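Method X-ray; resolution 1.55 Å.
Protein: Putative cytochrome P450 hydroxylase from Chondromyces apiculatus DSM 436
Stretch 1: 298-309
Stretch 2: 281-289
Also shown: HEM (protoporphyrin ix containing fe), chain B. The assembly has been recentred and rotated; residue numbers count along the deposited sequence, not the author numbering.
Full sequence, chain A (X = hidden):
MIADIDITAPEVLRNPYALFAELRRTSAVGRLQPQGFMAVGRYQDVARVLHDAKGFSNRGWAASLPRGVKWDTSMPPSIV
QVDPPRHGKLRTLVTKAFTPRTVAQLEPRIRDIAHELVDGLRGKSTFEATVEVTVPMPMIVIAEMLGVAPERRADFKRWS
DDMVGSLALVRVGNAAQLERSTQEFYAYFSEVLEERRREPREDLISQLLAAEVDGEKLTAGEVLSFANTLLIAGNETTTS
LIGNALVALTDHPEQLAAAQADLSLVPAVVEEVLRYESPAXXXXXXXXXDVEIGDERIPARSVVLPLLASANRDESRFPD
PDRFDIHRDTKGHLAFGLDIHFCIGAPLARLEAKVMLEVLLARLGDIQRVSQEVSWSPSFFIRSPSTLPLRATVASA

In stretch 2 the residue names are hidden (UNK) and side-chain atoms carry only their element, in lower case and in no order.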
# COMPACT_ATOMS: atom_id res chain seq x y z
N ILE A 298 8.34 -26.81 0.64
CA ILE A 298 7.55 -26.13 -0.38
C ILE A 298 8.22 -26.49 -1.70
O ILE A 298 9.42 -26.27 -1.88
CB ILE A 298 7.50 -24.60 -0.17
CG1 ILE A 298 6.87 -24.22 1.18
CG2 ILE A 298 6.75 -23.93 -1.31
CD1 ILE A 298 6.96 -22.73 1.47
N PRO A 299 7.48 -27.12 -2.64
CA PRO A 299 8.09 -27.53 -3.89
C PRO A 299 8.55 -26.31 -4.72
O PRO A 299 8.01 -25.20 -4.59
CB PRO A 299 6.98 -28.25 -4.66
CG PRO A 299 5.82 -28.39 -3.71
CD PRO A 299 6.04 -27.37 -2.61
N ALA A 300 9.55 -26.56 -5.55
CA ALA A 300 9.98 -25.66 -6.61
C ALA A 300 8.76 -25.16 -7.39
O ALA A 300 7.81 -25.89 -7.57
CB ALA A 300 10.93 -26.39 -7.54
N ARG A 301 8.81 -23.89 -7.78
CA ARG A 301 7.87 -23.22 -8.61
C ARG A 301 6.52 -22.98 -7.95
O ARG A 301 5.59 -22.58 -8.64
CB ARG A 301 7.72 -23.97 -9.93
CG ARG A 301 9.03 -24.01 -10.70
CD ARG A 301 9.33 -22.65 -11.33
NE ARG A 301 10.73 -22.49 -11.66
CZ ARG A 301 11.19 -21.60 -12.51
NH1 ARG A 301 10.38 -20.67 -12.98
NH2 ARG A 301 12.45 -21.66 -12.90
N SER A 302 6.43 -23.07 -6.62
CA SER A 302 5.20 -22.74 -5.93
C SER A 302 5.08 -21.22 -5.79
O SER A 302 6.10 -20.57 -5.57
CB SER A 302 5.17 -23.36 -4.57
OG SER A 302 5.20 -24.77 -4.67
N VAL A 303 3.86 -20.71 -5.93
CA VAL A 303 3.59 -19.32 -5.49
C VAL A 303 3.41 -19.32 -3.97
O VAL A 303 2.67 -20.15 -3.43
CB VAL A 303 2.37 -18.75 -6.21
CG1 VAL A 303 2.00 -17.38 -5.65
CG2 VAL A 303 2.65 -18.70 -7.71
N VAL A 304 4.06 -18.36 -3.31
CA VAL A 304 4.12 -18.31 -1.89
C VAL A 304 3.68 -16.91 -1.47
O VAL A 304 4.14 -15.97 -2.06
CB VAL A 304 5.55 -18.57 -1.38
CG1 VAL A 304 5.65 -18.36 0.11
CG2 VAL A 304 6.02 -19.96 -1.78
N LEU A 305 2.76 -16.85 -0.51
CA LEU A 305 2.25 -15.60 0.05
C LEU A 305 2.77 -15.43 1.46
O LEU A 305 2.24 -16.01 2.41
CB LEU A 305 0.71 -15.61 0.08
CG LEU A 305 -0.02 -15.92 -1.23
CD1 LEU A 305 -1.50 -15.81 -0.97
CD2 LEU A 305 0.39 -14.97 -2.30
N PRO A 306 3.82 -14.61 1.65
CA PRO A 306 4.23 -14.20 2.98
C PRO A 306 3.12 -13.29 3.55
O PRO A 306 2.79 -12.26 2.93
CB PRO A 306 5.54 -13.45 2.77
CG PRO A 306 5.96 -13.75 1.36
CD PRO A 306 4.69 -14.05 0.60
N LEU A 307 2.51 -13.73 4.65
CA LEU A 307 1.32 -13.07 5.18
C LEU A 307 1.81 -11.99 6.15
O LEU A 307 2.00 -12.29 7.33
CB LEU A 307 0.45 -14.07 5.91
CG LEU A 307 -0.08 -15.23 5.05
CD1 LEU A 307 -0.89 -16.20 5.91
CD2 LEU A 307 -0.93 -14.74 3.92
N LEU A 308 2.12 -10.82 5.59
CA LEU A 308 2.60 -9.69 6.42
C LEU A 308 1.64 -9.44 7.60
O LEU A 308 2.11 -9.14 8.72
CB LEU A 308 2.68 -8.43 5.55
CG LEU A 308 3.56 -8.55 4.31
CD1 LEU A 308 3.58 -7.22 3.62
CD2 LEU A 308 4.94 -9.03 4.64
N ALA A 309 0.33 -9.55 7.35
CA ALA A 309 -0.65 -9.17 8.36
C ALA A 309 -0.58 -10.21 9.48
O ALA A 309 -0.78 -9.89 10.64
CB ALA A 309 -2.02 -9.14 7.76
N UNK A 281 -1.92 -7.15 3.02
CA UNK A 281 -2.03 -8.25 3.97
C UNK A 281 -1.00 -9.34 3.67
O UNK A 281 -0.58 -10.07 4.54
n UNK A 281 -5.22 -9.21 6.24
o UNK A 281 -4.56 -7.12 6.76
c UNK A 281 -4.79 -8.01 5.92
c UNK A 281 -3.44 -8.82 3.93
c UNK A 281 -4.48 -7.84 4.46
N UNK A 282 -0.67 -9.46 2.39
CA UNK A 282 0.32 -10.36 1.94
C UNK A 282 0.95 -9.83 0.67
O UNK A 282 0.43 -8.88 0.08
c UNK A 282 -0.23 -11.75 1.73
s UNK A 282 -1.43 -11.87 0.39
N UNK A 283 2.06 -10.49 0.30
CA UNK A 283 2.72 -10.18 -0.92
C UNK A 283 2.99 -11.48 -1.65
O UNK A 283 2.52 -12.50 -1.19
c UNK A 283 3.43 -7.89 -0.22
c UNK A 283 4.94 -9.89 0.29
c UNK A 283 6.12 -8.95 0.60
c UNK A 283 3.92 -9.28 -0.67
N UNK A 284 3.70 -11.41 -2.78
CA UNK A 284 3.85 -12.58 -3.64
C UNK A 284 5.31 -12.96 -3.85
O UNK A 284 6.17 -12.08 -4.06
c UNK A 284 -0.39 -13.25 -5.52
c UNK A 284 -0.33 -11.12 -4.49
c UNK A 284 3.24 -12.29 -5.01
c UNK A 284 -1.04 -12.16 -5.02
c UNK A 284 0.99 -13.31 -5.49
c UNK A 284 1.05 -11.15 -4.48
c UNK A 284 1.73 -12.23 -5.02
N UNK A 285 5.56 -14.29 -3.83
CA UNK A 285 6.88 -14.84 -4.16
C UNK A 285 6.68 -16.13 -4.98
O UNK A 285 5.60 -16.67 -4.97
c UNK A 285 8.04 -13.93 -2.04
n UNK A 285 7.88 -10.46 -2.38
c UNK A 285 7.71 -15.14 -2.91
n UNK A 285 9.53 -11.98 -1.82
c UNK A 285 9.02 -10.76 -1.77
c UNK A 285 9.06 -13.04 -2.72
n UNK A 285 9.71 -9.82 -1.12
N UNK A 286 7.74 -16.61 -5.61
CA UNK A 286 7.74 -17.94 -6.25
C UNK A 286 9.04 -18.65 -5.91
O UNK A 286 10.14 -18.03 -5.97
n UNK A 286 6.53 -19.99 -10.48
o UNK A 286 8.00 -18.31 -10.62
c UNK A 286 7.60 -17.81 -7.77
c UNK A 286 7.50 -19.17 -8.44
c UNK A 286 7.34 -19.09 -9.95
N UNK A 287 8.92 -19.91 -5.49
CA UNK A 287 10.13 -20.64 -5.18
C UNK A 287 10.82 -21.07 -6.46
O UNK A 287 10.20 -21.45 -7.42
c UNK A 287 9.32 -21.46 -2.95
c UNK A 287 9.88 -21.86 -4.29
o UNK A 287 8.92 -22.68 -4.95
N UNK A 288 12.15 -20.97 -6.41
CA UNK A 288 12.99 -21.32 -7.51
C UNK A 288 13.51 -22.76 -7.37
O UNK A 288 13.84 -23.37 -8.37
c UNK A 288 11.21 -19.12 -9.37
c UNK A 288 13.67 -18.89 -7.99
c UNK A 288 14.14 -20.30 -7.61
s UNK A 288 12.94 -18.77 -9.66
N UNK A 289 13.50 -23.29 -6.14
CA UNK A 289 13.96 -24.65 -5.79
C UNK A 289 13.00 -25.21 -4.74
O UNK A 289 12.15 -24.49 -4.21
c UNK A 289 16.39 -24.34 -6.39
o UNK A 289 15.60 -23.74 -4.20
c UNK A 289 15.41 -24.66 -5.29
CHA HEM B . 6.94 -2.12 -2.20
CHB HEM B . 3.65 -1.87 1.17
CHC HEM B . 2.78 2.71 -0.13
CHD HEM B . 5.80 2.32 -3.76
C1A HEM B . 6.13 -2.43 -1.13
C2A HEM B . 6.27 -3.66 -0.43
C3A HEM B . 5.30 -3.60 0.52
C4A HEM B . 4.65 -2.34 0.39
CMA HEM B . 4.89 -4.65 1.52
CAA HEM B . 7.21 -4.81 -0.67
CBA HEM B . 6.77 -5.75 -1.81
CGA HEM B . 7.65 -6.98 -1.95
O1A HEM B . 8.55 -7.21 -1.11
O2A HEM B . 7.31 -7.76 -2.90
C1B HEM B . 3.08 -0.58 1.12
C2B HEM B . 2.09 -0.07 2.03
C3B HEM B . 1.82 1.22 1.68
C4B HEM B . 2.69 1.50 0.54
CMB HEM B . 1.53 -0.89 3.12
CAB HEM B . 0.92 2.26 2.32
CBB HEM B . 0.57 2.13 3.55
C1C HEM B . 3.54 3.07 -1.19
C2C HEM B . 3.51 4.36 -1.82
C3C HEM B . 4.40 4.20 -2.87
C4C HEM B . 4.89 2.88 -2.88
CMC HEM B . 2.83 5.59 -1.31
CAC HEM B . 4.85 5.18 -3.86
CBC HEM B . 4.29 6.34 -4.09
C1D HEM B . 6.32 1.06 -3.63
C2D HEM B . 7.31 0.51 -4.61
C3D HEM B . 7.64 -0.72 -4.16
C4D HEM B . 6.86 -0.93 -2.93
CMD HEM B . 7.79 1.30 -5.81
CAD HEM B . 8.59 -1.68 -4.81
CBD HEM B . 10.03 -1.66 -4.27
CGD HEM B . 10.92 -2.72 -4.89
O1D HEM B . 12.14 -2.54 -4.79
O2D HEM B . 10.41 -3.74 -5.43
NA HEM B . 5.14 -1.62 -0.61
NB HEM B . 3.39 0.40 0.28
NC HEM B . 4.34 2.16 -1.86
ND HEM B . 6.04 0.11 -2.68
FE HEM B . 4.83 0.28 -1.17
O HOH W 1 3.26 -0.64 -2.48

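Position 281 carries five side-chain atoms, three carbons in a row with the last bearing one oxygen and one nitrogen, and its CB lies 4.1 Å from Ala309 CB; this is an amide on a two-carbon stem, Gln281. Its backbone does the work: Ala309 N donates to Gln281 O at 3.0 Å, tying the start of the helix to this loop.

Position 282 has one carbon and then one sulfur. The carbon of 282 lies 3.8 Å from Leu307 CD2, and the sulfur of 282 lies 4.2 Å from Leu305 CD1, so the small side chain packs against both leucines. It can only be Cys282.

Position 283 has four carbons, forked at the first, with one arm two carbons long. The one-carbon branch of 283 meets Leu308 CD1 at 3.9 Å, and the first carbon of the longer arm of 283 meets Pro306 CG at 4.1 Å: Ile283. Ile283 N donates to Pro306 O at 3.3 Å, whereas Ile283 O is buried without a hydrogen-bond partner, facing a proline that has no N-H to offer.

Position 284 shows one carbon and a six-carbon ring with no further atom. Its CB points away from stretch 1, yet Leu305 CD2 sits over a ring face, 3.9 Å from the centroid of the 284 ring, hence Phe284.

Position 285 has three carbons, a nitrogen, then a carbon with two more nitrogens. Its stem packs on proline, the second carbon of 285 to Pro306 CG at 4.0 Å: Arg285. Its end leads away to the heme, where Arg285 NH1 reaches HEM O2A at 2.8 Å and Arg285 NH2 reaches HEM O1A at 2.9 Å.

Position 286 again has three carbons ending in one oxygen and one nitrogen. Its extended chain brings the nitrogen of 286 to Arg301 O at 3.3 Å, a weak hydrogen bond, so Gln286.

Position 287 has one carbon bearing an oxygen and a methyl carbon. The oxygen of 287 donates to Pro299 O at 2.7 Å and accepts from Ser302 N at 3.0 Å, while the methyl of 287 packs against Val304 CG2 at 3.8 Å: Thr287.

Position 288 is an unbranched chain of two carbons, sulfur and carbon; the last carbon of 288 lies over one face of the Arg301 guanidinium, 4.0 Å from Arg301 CZ. This is Met288.

Position 289 repeats the oxygen-and-methyl fork. Its side chain points away, and only its backbone makes contact, with 289 O 3.4 Å from Ala300 CA: Thr289.

The contact rests on an antiparallel pairing. Val304 and Arg285 exchange N-H...O bonds, Val304 N to Arg285 O and Arg285 N to Val304 O, both 2.8 Å, and Thr287 N to Ser302 O, 2.9 Å, extends the ladder. Thr287 then braces the type II turn through its hydroxyl, while leucines and Pro306 pack the other end.

Stretch 2, residues 281-289: QCIFRQTMT
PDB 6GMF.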